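Local coordinates for poly-beta-1,6-N-acetyl-D-glucosamine export protein (Escherichia coli, PDB 4Y25) that exports the biofilm adhesin poly-beta-1,6-N-acetyl-D-glucosamine across the outer membrane of the bacterium, at residues L10-S15 with V289-T294; L32-Y37 with A49-A54; Y226-E231 with I260-V265; L272-R277 with H285-E290. All coordinates share one frame; numbering follows the deposited sequence.

In the fold
All four contacts belong to one antiparallel sheet of 16 strands, the C-terminal membrane barrel of the exporter, and together they illustrate how such a sheet is built and closed. Contact 1 is the seam between strands 8-20 and 283-297. Contact 2 follows it round the wall, about 10 Å away between centres, and is stitched to it by probable backbone hydrogen bonds from Arg11 N to Ile35 O (2.6 Å) and from Thr33 N to Ala13 O (2.9 Å). Contact 4 lies on the other side of the seam, sharing Val289 and Glu290 with contact 1. Contact 3 sits toward the opposite end of the barrel wall from contact 4, their centres about 27 Å apart.

Contact 1 of 4, residues L10-S15 with V289-T294; sequences LRIAGS and VEFDMT
The seam of the barrel, where strand 8-20 meets strand 283-297, is drawn together by paired backbone bonds at Ile12 with Met293 and at Gly14 with Phe291. Ile12 N gives its hydrogen to Met293 O at 2.8 Å, and Phe291 N reaches Gly14 O at 2.9 Å; each pair is completed by the reciprocal bond. The notable side chain is Phe291. Its CG stands between the backbone N and the carbonyl carbon (chi1 80°), and the ring lies over the opposing strand, where Gly14 presents no side chain. Gly14 N lies 3.6 Å above the ring plane, offset toward the rim, and Phe291 CE1 comes 3.4 Å from Gly14 CA. Such a cross-strand aromatic-glycine pair covers the backbone where glycine cannot, while the two terminal strands of the porin-like domain close the cylinder. On the same face Ile12 and Met293 run side by side, Ile12 CG2 standing 3.6 Å from Met293 CB and 3.7 Å from its CE. This apolar face is consistent with one turned to lipid. The reverse face carries Arg11, Ala13, Asp292 and Thr294. Thr294 CG2 lies 3.9 Å from Arg11 NH2, whereas the Asp292 carboxylate is taken by a salt bridge from Arg259.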
# COMPACT_ATOMS: atom_id res chain seq x y z
N LEU A 10 18.17 5.00 -0.53
CA LEU A 10 17.76 3.86 -1.34
C LEU A 10 16.59 3.14 -0.69
O LEU A 10 16.66 2.72 0.46
CB LEU A 10 18.92 2.88 -1.53
CG LEU A 10 18.52 1.51 -2.10
CD1 LEU A 10 17.93 1.64 -3.50
CD2 LEU A 10 19.70 0.55 -2.10
N ARG A 11 15.50 3.01 -1.43
CA ARG A 11 14.35 2.26 -0.96
C ARG A 11 14.16 1.03 -1.84
O ARG A 11 14.15 1.12 -3.06
CB ARG A 11 13.09 3.13 -0.93
CG ARG A 11 11.84 2.46 -1.48
CD ARG A 11 10.58 3.27 -1.17
NE ARG A 11 10.44 3.55 0.26
CZ ARG A 11 10.65 4.74 0.82
NH1 ARG A 11 11.01 5.78 0.07
NH2 ARG A 11 10.49 4.89 2.12
N ILE A 12 14.04 -0.12 -1.19
CA ILE A 12 13.77 -1.37 -1.90
C ILE A 12 12.68 -2.13 -1.15
O ILE A 12 12.77 -2.34 0.06
CB ILE A 12 15.05 -2.23 -2.04
CG1 ILE A 12 14.69 -3.64 -2.51
CG2 ILE A 12 15.82 -2.29 -0.73
CD1 ILE A 12 14.24 -3.70 -3.95
N ALA A 13 11.64 -2.51 -1.87
CA ALA A 13 10.50 -3.19 -1.26
C ALA A 13 10.01 -4.30 -2.17
O ALA A 13 10.04 -4.17 -3.40
CB ALA A 13 9.39 -2.20 -0.97
N GLY A 14 9.55 -5.39 -1.57
CA GLY A 14 9.14 -6.54 -2.35
C GLY A 14 8.00 -7.33 -1.76
O GLY A 14 7.79 -7.35 -0.54
N SER A 15 7.27 -8.01 -2.63
CA SER A 15 6.14 -8.83 -2.23
C SER A 15 6.16 -10.14 -3.00
O SER A 15 6.36 -10.16 -4.21
CB SER A 15 4.82 -8.08 -2.47
OG SER A 15 3.71 -8.93 -2.32
N VAL A 289 4.58 -12.99 1.69
CA VAL A 289 5.60 -12.28 2.45
C VAL A 289 5.86 -10.91 1.84
O VAL A 289 5.97 -10.78 0.63
CB VAL A 289 6.92 -13.09 2.51
CG1 VAL A 289 8.00 -12.30 3.23
CG2 VAL A 289 6.69 -14.42 3.19
N GLU A 290 5.93 -9.90 2.70
CA GLU A 290 6.29 -8.55 2.30
C GLU A 290 7.59 -8.15 2.98
O GLU A 290 7.89 -8.61 4.08
CB GLU A 290 5.19 -7.55 2.65
CG GLU A 290 4.10 -7.41 1.61
CD GLU A 290 2.88 -6.67 2.15
OE1 GLU A 290 2.84 -6.39 3.37
OE2 GLU A 290 1.97 -6.37 1.35
N PHE A 291 8.36 -7.28 2.34
CA PHE A 291 9.53 -6.71 2.98
C PHE A 291 9.83 -5.34 2.41
O PHE A 291 9.35 -4.98 1.33
CB PHE A 291 10.74 -7.64 2.83
CG PHE A 291 11.42 -7.54 1.49
CD1 PHE A 291 11.00 -8.32 0.43
CD2 PHE A 291 12.50 -6.68 1.30
CE1 PHE A 291 11.63 -8.24 -0.80
CE2 PHE A 291 13.13 -6.59 0.07
CZ PHE A 291 12.69 -7.37 -0.98
N ASP A 292 10.63 -4.57 3.14
CA ASP A 292 11.06 -3.25 2.69
C ASP A 292 12.36 -2.88 3.38
O ASP A 292 12.57 -3.22 4.55
CB ASP A 292 9.99 -2.20 2.97
CG ASP A 292 9.81 -1.93 4.45
OD1 ASP A 292 10.57 -1.11 5.01
OD2 ASP A 292 8.91 -2.54 5.06
N MET A 293 13.23 -2.19 2.66
CA MET A 293 14.48 -1.73 3.23
C MET A 293 14.78 -0.31 2.77
O MET A 293 14.59 0.02 1.60
CB MET A 293 15.64 -2.65 2.84
CG MET A 293 15.62 -4.01 3.53
SD MET A 293 17.02 -5.04 3.03
CE MET A 293 16.64 -5.31 1.30
N THR A 294 15.23 0.52 3.69
CA THR A 294 15.65 1.87 3.35
C THR A 294 17.07 2.10 3.85
O THR A 294 17.37 1.86 5.02
CB THR A 294 14.71 2.94 3.92
OG1 THR A 294 14.91 3.06 5.34
CG2 THR A 294 13.25 2.59 3.65

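Contact 2 of 4, residues L32-Y37 with A49-A54; sequences LTTIVY and AGFGYA
Leu32 with Tyr53, Thr34 with Phe51 and Val36 with Ala49 are successive hydrogen-bonded pairs of two strands running antiparallel at 178°, with axes 4.6 Å apart. Each pair is joined by two N-H...O bonds, so six rungs hold the ladder, among them Thr34 N to Phe51 O at 2.9 Å and Val36 N to Ala49 O, also at 2.9 Å. Phe51 O attracts a second donor, the hydroxyl of Thr33, but at 3.4 Å from OG1 this bond is weak. Thr34 meets Phe51 with its methyl group. This methyl, CG2, occupies the place between the backbone N and the carbonyl carbon, and comes 3.7 Å from Phe51 CB. The same methyl lies at the edge of the Phe51 ring, close to the ring plane and 4.0 Å from CD2. Phe51 CG is anti to its backbone N (chi1 173°), and the ring also meets Trp68 of strand 64-76. These strands, 30-37 and 45-55, form a beta hairpin of the barrel wall, and the face bearing Leu32, Thr34, Phe51 and Tyr53 is the one that continues across the sheet to Ile12 and Phe291. At Leu32 and Tyr53 the contact is made near the backbone, CB to CB at 4.2 Å, and the phenol ring leads away from the opposing strand toward Ile64 and Arg66. The reverse face is flatter. Gly50 and Gly52 stand across from Ile35 and Thr33, and Ile35 CG1 approaches Gly50 CA to 4.2 Å.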
# COMPACT_ATOMS: atom_id res chain seq x y z
N LEU A 32 8.64 -6.61 -7.07
CA LEU A 32 9.84 -5.97 -6.57
C LEU A 32 9.99 -4.56 -7.13
O LEU A 32 9.96 -4.36 -8.34
CB LEU A 32 11.09 -6.78 -6.91
CG LEU A 32 12.38 -6.20 -6.33
CD1 LEU A 32 12.68 -6.79 -4.96
CD2 LEU A 32 13.53 -6.40 -7.28
N THR A 33 10.17 -3.59 -6.23
CA THR A 33 10.41 -2.22 -6.64
C THR A 33 11.61 -1.64 -5.89
O THR A 33 11.72 -1.75 -4.67
CB THR A 33 9.17 -1.32 -6.41
OG1 THR A 33 9.51 0.05 -6.69
CG2 THR A 33 8.66 -1.43 -4.98
N THR A 34 12.53 -1.04 -6.65
CA THR A 34 13.69 -0.39 -6.06
C THR A 34 13.77 1.06 -6.53
O THR A 34 13.64 1.35 -7.71
CB THR A 34 15.00 -1.12 -6.42
OG1 THR A 34 16.12 -0.29 -6.11
CG2 THR A 34 15.03 -1.47 -7.90
N ILE A 35 13.96 1.97 -5.58
CA ILE A 35 13.98 3.41 -5.87
C ILE A 35 15.11 4.10 -5.12
O ILE A 35 15.31 3.87 -3.93
CB ILE A 35 12.65 4.08 -5.50
CG1 ILE A 35 11.49 3.48 -6.30
CG2 ILE A 35 12.72 5.58 -5.75
CD1 ILE A 35 10.14 4.07 -5.96
N VAL A 36 15.86 4.95 -5.82
CA VAL A 36 16.92 5.72 -5.18
C VAL A 36 16.66 7.22 -5.24
O VAL A 36 16.40 7.78 -6.31
CB VAL A 36 18.30 5.42 -5.81
CG1 VAL A 36 18.22 5.46 -7.33
CG2 VAL A 36 19.35 6.39 -5.29
N TYR A 37 16.70 7.87 -4.08
CA TYR A 37 16.56 9.31 -3.99
C TYR A 37 17.92 10.00 -3.97
O TYR A 37 18.86 9.50 -3.34
CB TYR A 37 15.75 9.70 -2.75
CG TYR A 37 14.29 9.33 -2.81
CD1 TYR A 37 13.87 8.05 -2.49
CD2 TYR A 37 13.33 10.27 -3.16
CE1 TYR A 37 12.54 7.70 -2.54
CE2 TYR A 37 11.99 9.93 -3.21
CZ TYR A 37 11.60 8.64 -2.90
OH TYR A 37 10.27 8.30 -2.94
N ALA A 49 15.10 8.13 -9.19
CA ALA A 49 14.92 7.19 -10.28
C ALA A 49 14.71 5.81 -9.68
O ALA A 49 15.14 5.55 -8.55
CB ALA A 49 16.12 7.20 -11.21
N GLY A 50 14.03 4.93 -10.40
CA GLY A 50 13.71 3.63 -9.85
C GLY A 50 13.38 2.56 -10.86
O GLY A 50 13.45 2.77 -12.07
N PHE A 51 13.01 1.39 -10.35
CA PHE A 51 12.74 0.22 -11.17
C PHE A 51 11.63 -0.62 -10.54
O PHE A 51 11.53 -0.71 -9.31
CB PHE A 51 14.02 -0.60 -11.34
CG PHE A 51 13.81 -1.92 -12.03
CD1 PHE A 51 13.59 -1.98 -13.40
CD2 PHE A 51 13.84 -3.11 -11.31
CE1 PHE A 51 13.40 -3.19 -14.03
CE2 PHE A 51 13.65 -4.33 -11.94
CZ PHE A 51 13.43 -4.37 -13.30
N GLY A 52 10.80 -1.23 -11.38
CA GLY A 52 9.70 -2.07 -10.90
C GLY A 52 9.65 -3.38 -11.67
O GLY A 52 9.84 -3.40 -12.88
N TYR A 53 9.38 -4.47 -10.95
CA TYR A 53 9.41 -5.81 -11.53
C TYR A 53 8.21 -6.65 -11.08
O TYR A 53 7.86 -6.66 -9.90
CB TYR A 53 10.72 -6.51 -11.13
CG TYR A 53 10.88 -7.93 -11.64
CD1 TYR A 53 10.42 -9.01 -10.90
CD2 TYR A 53 11.51 -8.18 -12.86
CE1 TYR A 53 10.58 -10.31 -11.36
CE2 TYR A 53 11.68 -9.48 -13.32
CZ TYR A 53 11.20 -10.53 -12.57
OH TYR A 53 11.35 -11.82 -13.02
N ALA A 54 7.59 -7.35 -12.02
CA ALA A 54 6.44 -8.19 -11.70
C ALA A 54 6.27 -9.37 -12.66
O ALA A 54 5.85 -9.18 -13.81
CB ALA A 54 5.17 -7.36 -11.66

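Contact 3 of 4, residues Y226-E231 with I260-V265; sequences YENSWE and ISWNDV
Backbone hydrogen bonds link Ser229 and Ser261 in both directions: Ser229 N to Ser261 O at 2.9 Å and Ser261 N to Ser229 O at 3.0 Å. They make the one hydrogen-bonded pair between these segments; Asn228 and Trp262 follow as the last strand residues before both chains turn into loops. A polar group over an aromatic face makes the second kind of contact. Asn228 ND2 sits 3.8 Å above the plane of the Trp262 ring, over its centre, with the amide turned 33° from the ring. Asn228 CB points toward the other strand; Trp262 CB points away, yet its indole comes back, with CE3 3.8 Å from Asn228 CB. Asn228 ND2 is also 3.0 Å from Asn263 OD1, the two side chains lying side by side, their amide planes 45° apart. This is the open end of the hairpin made by strands 228-243 and 247-262, with Val265 N bonded to Trp262 O as the chain turns toward strand 266-278. The end probably faces the periplasm, since strand 8-20 starts and strand 283-297 finishes at this same end and the barrel follows an N-terminal periplasmic domain. Exposed tryptophan near such a margin is consistent with the aromatic girdle of outer-membrane barrels. Apolar contact comes from Trp230 and Ile260. Ile260 CD1 reaches 3.5 Å from Trp230 CG and 3.6 Å from its CB, while the indole N-H of Trp230 is held by Gln258.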
# COMPACT_ATOMS: atom_id res chain seq x y z
N TYR A 226 19.44 3.13 22.84
CA TYR A 226 19.51 4.50 22.39
C TYR A 226 18.79 4.70 21.03
O TYR A 226 17.57 4.56 20.96
CB TYR A 226 20.98 4.94 22.33
CG TYR A 226 21.52 5.54 23.61
CD1 TYR A 226 21.07 5.13 24.86
CD2 TYR A 226 22.47 6.55 23.56
CE1 TYR A 226 21.58 5.70 26.02
CE2 TYR A 226 22.98 7.13 24.70
CZ TYR A 226 22.53 6.71 25.93
OH TYR A 226 23.04 7.29 27.06
N GLU A 227 19.52 5.00 19.95
CA GLU A 227 18.86 5.32 18.67
C GLU A 227 18.71 4.17 17.65
O GLU A 227 18.33 4.41 16.50
CB GLU A 227 19.57 6.47 17.94
CG GLU A 227 19.51 7.84 18.63
CD GLU A 227 20.29 7.95 19.93
OE1 GLU A 227 20.94 6.98 20.33
OE2 GLU A 227 20.25 9.02 20.56
N ASN A 228 19.01 2.93 18.04
CA ASN A 228 18.76 1.79 17.16
C ASN A 228 18.07 0.65 17.91
O ASN A 228 18.39 0.37 19.06
CB ASN A 228 20.06 1.30 16.51
CG ASN A 228 21.25 1.44 17.41
OD1 ASN A 228 21.13 1.38 18.63
ND2 ASN A 228 22.42 1.64 16.82
N SER A 229 17.12 -0.01 17.24
CA SER A 229 16.22 -0.95 17.93
C SER A 229 15.78 -2.14 17.08
O SER A 229 16.12 -2.26 15.91
CB SER A 229 14.99 -0.20 18.42
OG SER A 229 14.35 0.48 17.36
N TRP A 230 14.99 -3.01 17.71
CA TRP A 230 14.49 -4.23 17.09
C TRP A 230 13.14 -4.62 17.68
O TRP A 230 13.05 -4.90 18.87
CB TRP A 230 15.49 -5.37 17.28
CG TRP A 230 15.07 -6.67 16.65
CD1 TRP A 230 14.22 -6.83 15.59
CD2 TRP A 230 15.48 -7.98 17.04
NE1 TRP A 230 14.07 -8.17 15.30
CE2 TRP A 230 14.84 -8.89 16.17
CE3 TRP A 230 16.33 -8.48 18.03
CZ2 TRP A 230 15.02 -10.27 16.28
CZ3 TRP A 230 16.51 -9.84 18.13
CH2 TRP A 230 15.86 -10.73 17.26
N GLU A 231 12.10 -4.62 16.86
CA GLU A 231 10.76 -4.94 17.36
C GLU A 231 10.07 -6.03 16.54
O GLU A 231 10.40 -6.25 15.38
CB GLU A 231 9.89 -3.68 17.38
CG GLU A 231 9.57 -3.12 16.01
CD GLU A 231 8.44 -2.11 16.03
OE1 GLU A 231 7.80 -1.95 17.09
OE2 GLU A 231 8.19 -1.46 14.99
N ILE A 260 13.88 -3.62 12.10
CA ILE A 260 15.22 -3.25 12.56
C ILE A 260 15.51 -1.81 12.16
O ILE A 260 15.35 -1.42 11.00
CB ILE A 260 16.31 -4.17 11.97
CG1 ILE A 260 16.41 -5.46 12.78
CG2 ILE A 260 17.66 -3.48 11.98
CD1 ILE A 260 17.10 -5.30 14.11
N SER A 261 15.92 -1.00 13.14
CA SER A 261 16.36 0.36 12.87
C SER A 261 17.79 0.50 13.36
O SER A 261 18.09 0.14 14.50
CB SER A 261 15.44 1.38 13.55
OG SER A 261 15.92 2.69 13.36
N TRP A 262 18.68 1.02 12.51
CA TRP A 262 20.09 1.10 12.87
C TRP A 262 20.75 2.42 12.48
O TRP A 262 20.96 2.69 11.30
CB TRP A 262 20.86 -0.06 12.24
CG TRP A 262 22.12 -0.37 12.99
CD1 TRP A 262 23.38 0.07 12.71
CD2 TRP A 262 22.23 -1.19 14.16
NE1 TRP A 262 24.27 -0.43 13.63
CE2 TRP A 262 23.59 -1.21 14.53
CE3 TRP A 262 21.31 -1.92 14.92
CZ2 TRP A 262 24.05 -1.92 15.63
CZ3 TRP A 262 21.78 -2.63 16.02
CH2 TRP A 262 23.13 -2.62 16.36
N ASN A 263 21.08 3.22 13.49
CA ASN A 263 21.80 4.49 13.32
C ASN A 263 21.12 5.48 12.38
O ASN A 263 21.79 6.34 11.80
CB ASN A 263 23.22 4.22 12.82
CG ASN A 263 24.07 3.48 13.83
OD1 ASN A 263 23.82 3.56 15.03
ND2 ASN A 263 25.08 2.77 13.35
N ASP A 264 19.80 5.37 12.24
CA ASP A 264 19.02 6.22 11.35
C ASP A 264 19.53 6.14 9.90
O ASP A 264 19.30 7.05 9.10
CB ASP A 264 19.03 7.67 11.84
CG ASP A 264 18.85 7.78 13.34
OD1 ASP A 264 18.21 6.87 13.93
OD2 ASP A 264 19.34 8.76 13.93
N VAL A 265 20.20 5.04 9.59
CA VAL A 265 20.81 4.83 8.28
C VAL A 265 20.31 3.51 7.69
O VAL A 265 20.24 3.33 6.48
CB VAL A 265 22.35 4.84 8.38
CG1 VAL A 265 22.99 4.43 7.06
CG2 VAL A 265 22.84 6.21 8.81

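Contact 4 of 4, residues L272-R277 with H285-E290; sequences LRWEKR and HNLYVE
Arg273 and Tyr288 form a cross-strand pair in the last hairpin of the barrel, strands 266-278 and 283-297, and the arginine meets the other strand with each atom from CB to NE. Its CB lies over the phenol face in a CH-pi contact, 3.9 Å from the ring centroid and 19° off the normal. Tyr288 has its own CG between the backbone N and the carbonyl carbon (chi1 58°), and the end of its side chain comes nearer the neighbouring strand. Arg273 CG passes 4.1 Å from Tyr288 CE2. The bend at chi2 (-147°) sets CD 3.6 Å from Tyr288 OH. Beyond it, NE makes a long salt bridge of 3.7 Å to Glu290 OE1, which lies at the edge of the guanidinium near its plane, although the carboxylate itself is turned almost perpendicular to that group. Further along this face Glu275 and Asn286 lie side by side, with OE2 at 3.9 Å from ND2. The backbones beneath are joined by two reciprocal bonds at Arg273 with Tyr288 and two more at Glu275 with Asn286. The reverse face is apolar around Leu272, Trp274, Leu287 and Val289, which is consistent with a lipid-facing surface, and turns polar at Lys276 and His285. There Trp274 and His285 have nearly parallel rings that barely overlap, and Leu272 CD1 lies 3.8 Å from Val289 CG2. Leu287 meets Trp274 at about a right angle, its CD1 at the indole edge, 3.7 Å from Trp274 CD1.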
# COMPACT_ATOMS: atom_id res chain seq x y z
N LEU A 272 5.13 -11.67 7.43
CA LEU A 272 4.42 -12.81 6.88
C LEU A 272 2.92 -12.63 7.07
O LEU A 272 2.45 -12.47 8.20
CB LEU A 272 4.89 -14.11 7.54
CG LEU A 272 4.08 -15.36 7.20
CD1 LEU A 272 4.13 -15.63 5.71
CD2 LEU A 272 4.58 -16.55 7.99
N ARG A 273 2.16 -12.64 5.98
CA ARG A 273 0.73 -12.35 6.06
C ARG A 273 -0.14 -13.51 5.61
O ARG A 273 0.20 -14.25 4.69
CB ARG A 273 0.39 -11.11 5.24
CG ARG A 273 1.04 -9.85 5.78
CD ARG A 273 0.18 -8.63 5.56
NE ARG A 273 0.75 -7.48 6.26
CZ ARG A 273 0.58 -7.24 7.56
NH1 ARG A 273 -0.15 -8.07 8.29
NH2 ARG A 273 1.14 -6.18 8.12
N TRP A 274 -1.29 -13.64 6.28
CA TRP A 274 -2.30 -14.61 5.91
C TRP A 274 -3.67 -13.95 5.95
O TRP A 274 -3.94 -13.13 6.83
CB TRP A 274 -2.25 -15.81 6.86
CG TRP A 274 -3.15 -16.95 6.47
CD1 TRP A 274 -2.95 -17.84 5.46
CD2 TRP A 274 -4.38 -17.33 7.10
NE1 TRP A 274 -3.99 -18.74 5.41
CE2 TRP A 274 -4.87 -18.45 6.41
CE3 TRP A 274 -5.11 -16.83 8.19
CZ2 TRP A 274 -6.06 -19.09 6.77
CZ3 TRP A 274 -6.29 -17.46 8.54
CH2 TRP A 274 -6.76 -18.57 7.83
N GLU A 275 -4.52 -14.28 4.99
CA GLU A 275 -5.88 -13.77 4.99
C GLU A 275 -6.81 -14.72 4.25
O GLU A 275 -6.42 -15.38 3.28
CB GLU A 275 -5.95 -12.37 4.39
CG GLU A 275 -6.28 -12.32 2.91
CD GLU A 275 -6.39 -10.90 2.38
OE1 GLU A 275 -7.19 -10.12 2.94
OE2 GLU A 275 -5.67 -10.57 1.42
N LYS A 276 -8.05 -14.80 4.72
CA LYS A 276 -9.04 -15.69 4.14
C LYS A 276 -10.38 -14.98 4.08
O LYS A 276 -11.03 -14.77 5.10
CB LYS A 276 -9.13 -16.99 4.95
CG LYS A 276 -9.93 -18.10 4.29
CD LYS A 276 -9.92 -19.34 5.16
CE LYS A 276 -10.56 -20.54 4.48
NZ LYS A 276 -10.55 -21.73 5.37
N ARG A 277 -10.78 -14.59 2.87
CA ARG A 277 -12.04 -13.90 2.67
C ARG A 277 -12.78 -14.52 1.48
O ARG A 277 -12.17 -15.22 0.67
CB ARG A 277 -11.81 -12.40 2.45
CG ARG A 277 -11.11 -12.05 1.15
CD ARG A 277 -10.95 -10.54 1.00
NE ARG A 277 -12.22 -9.83 1.16
CZ ARG A 277 -13.04 -9.53 0.16
NH1 ARG A 277 -12.74 -9.88 -1.09
NH2 ARG A 277 -14.17 -8.87 0.40
N HIS A 285 -7.81 -18.61 0.52
CA HIS A 285 -6.80 -18.09 1.44
C HIS A 285 -5.59 -17.52 0.71
O HIS A 285 -5.16 -18.04 -0.32
CB HIS A 285 -6.35 -19.18 2.41
CG HIS A 285 -5.62 -20.30 1.76
ND1 HIS A 285 -4.26 -20.26 1.50
CD2 HIS A 285 -6.05 -21.50 1.29
CE1 HIS A 285 -3.89 -21.38 0.92
NE2 HIS A 285 -4.95 -22.15 0.78
N ASN A 286 -5.03 -16.44 1.24
CA ASN A 286 -3.80 -15.86 0.71
C ASN A 286 -2.69 -15.86 1.75
O ASN A 286 -2.87 -15.40 2.87
CB ASN A 286 -4.04 -14.44 0.20
CG ASN A 286 -4.82 -14.41 -1.09
OD1 ASN A 286 -4.63 -15.26 -1.97
ND2 ASN A 286 -5.71 -13.43 -1.23
N LEU A 287 -1.54 -16.40 1.36
CA LEU A 287 -0.38 -16.41 2.23
C LEU A 287 0.80 -15.82 1.47
O LEU A 287 1.17 -16.32 0.40
CB LEU A 287 -0.06 -17.84 2.69
CG LEU A 287 1.09 -17.99 3.69
CD1 LEU A 287 0.69 -17.46 5.06
CD2 LEU A 287 1.54 -19.44 3.78
N TYR A 288 1.39 -14.76 2.00
CA TYR A 288 2.47 -14.09 1.30
C TYR A 288 3.43 -13.37 2.24
O TYR A 288 3.15 -13.18 3.42
CB TYR A 288 1.91 -13.10 0.28
CG TYR A 288 1.00 -12.03 0.85
CD1 TYR A 288 -0.34 -12.29 1.10
CD2 TYR A 288 1.49 -10.76 1.14
CE1 TYR A 288 -1.17 -11.32 1.62
CE2 TYR A 288 0.66 -9.78 1.66
CZ TYR A 288 -0.67 -10.06 1.89
OH TYR A 288 -1.49 -9.09 2.41
N VAL A 289 4.58 -12.99 1.69
CA VAL A 289 5.60 -12.28 2.45
C VAL A 289 5.86 -10.91 1.84
O VAL A 289 5.97 -10.78 0.63
CB VAL A 289 6.92 -13.09 2.51
CG1 VAL A 289 8.00 -12.30 3.23
CG2 VAL A 289 6.69 -14.42 3.19
N GLU A 290 5.93 -9.90 2.70
CA GLU A 290 6.29 -8.55 2.30
C GLU A 290 7.59 -8.15 2.98
O GLU A 290 7.89 -8.61 4.08
CB GLU A 290 5.19 -7.55 2.65
CG GLU A 290 4.10 -7.41 1.61
CD GLU A 290 2.88 -6.67 2.15
OE1 GLU A 290 2.84 -6.39 3.37
OE2 GLU A 290 1.97 -6.37 1.35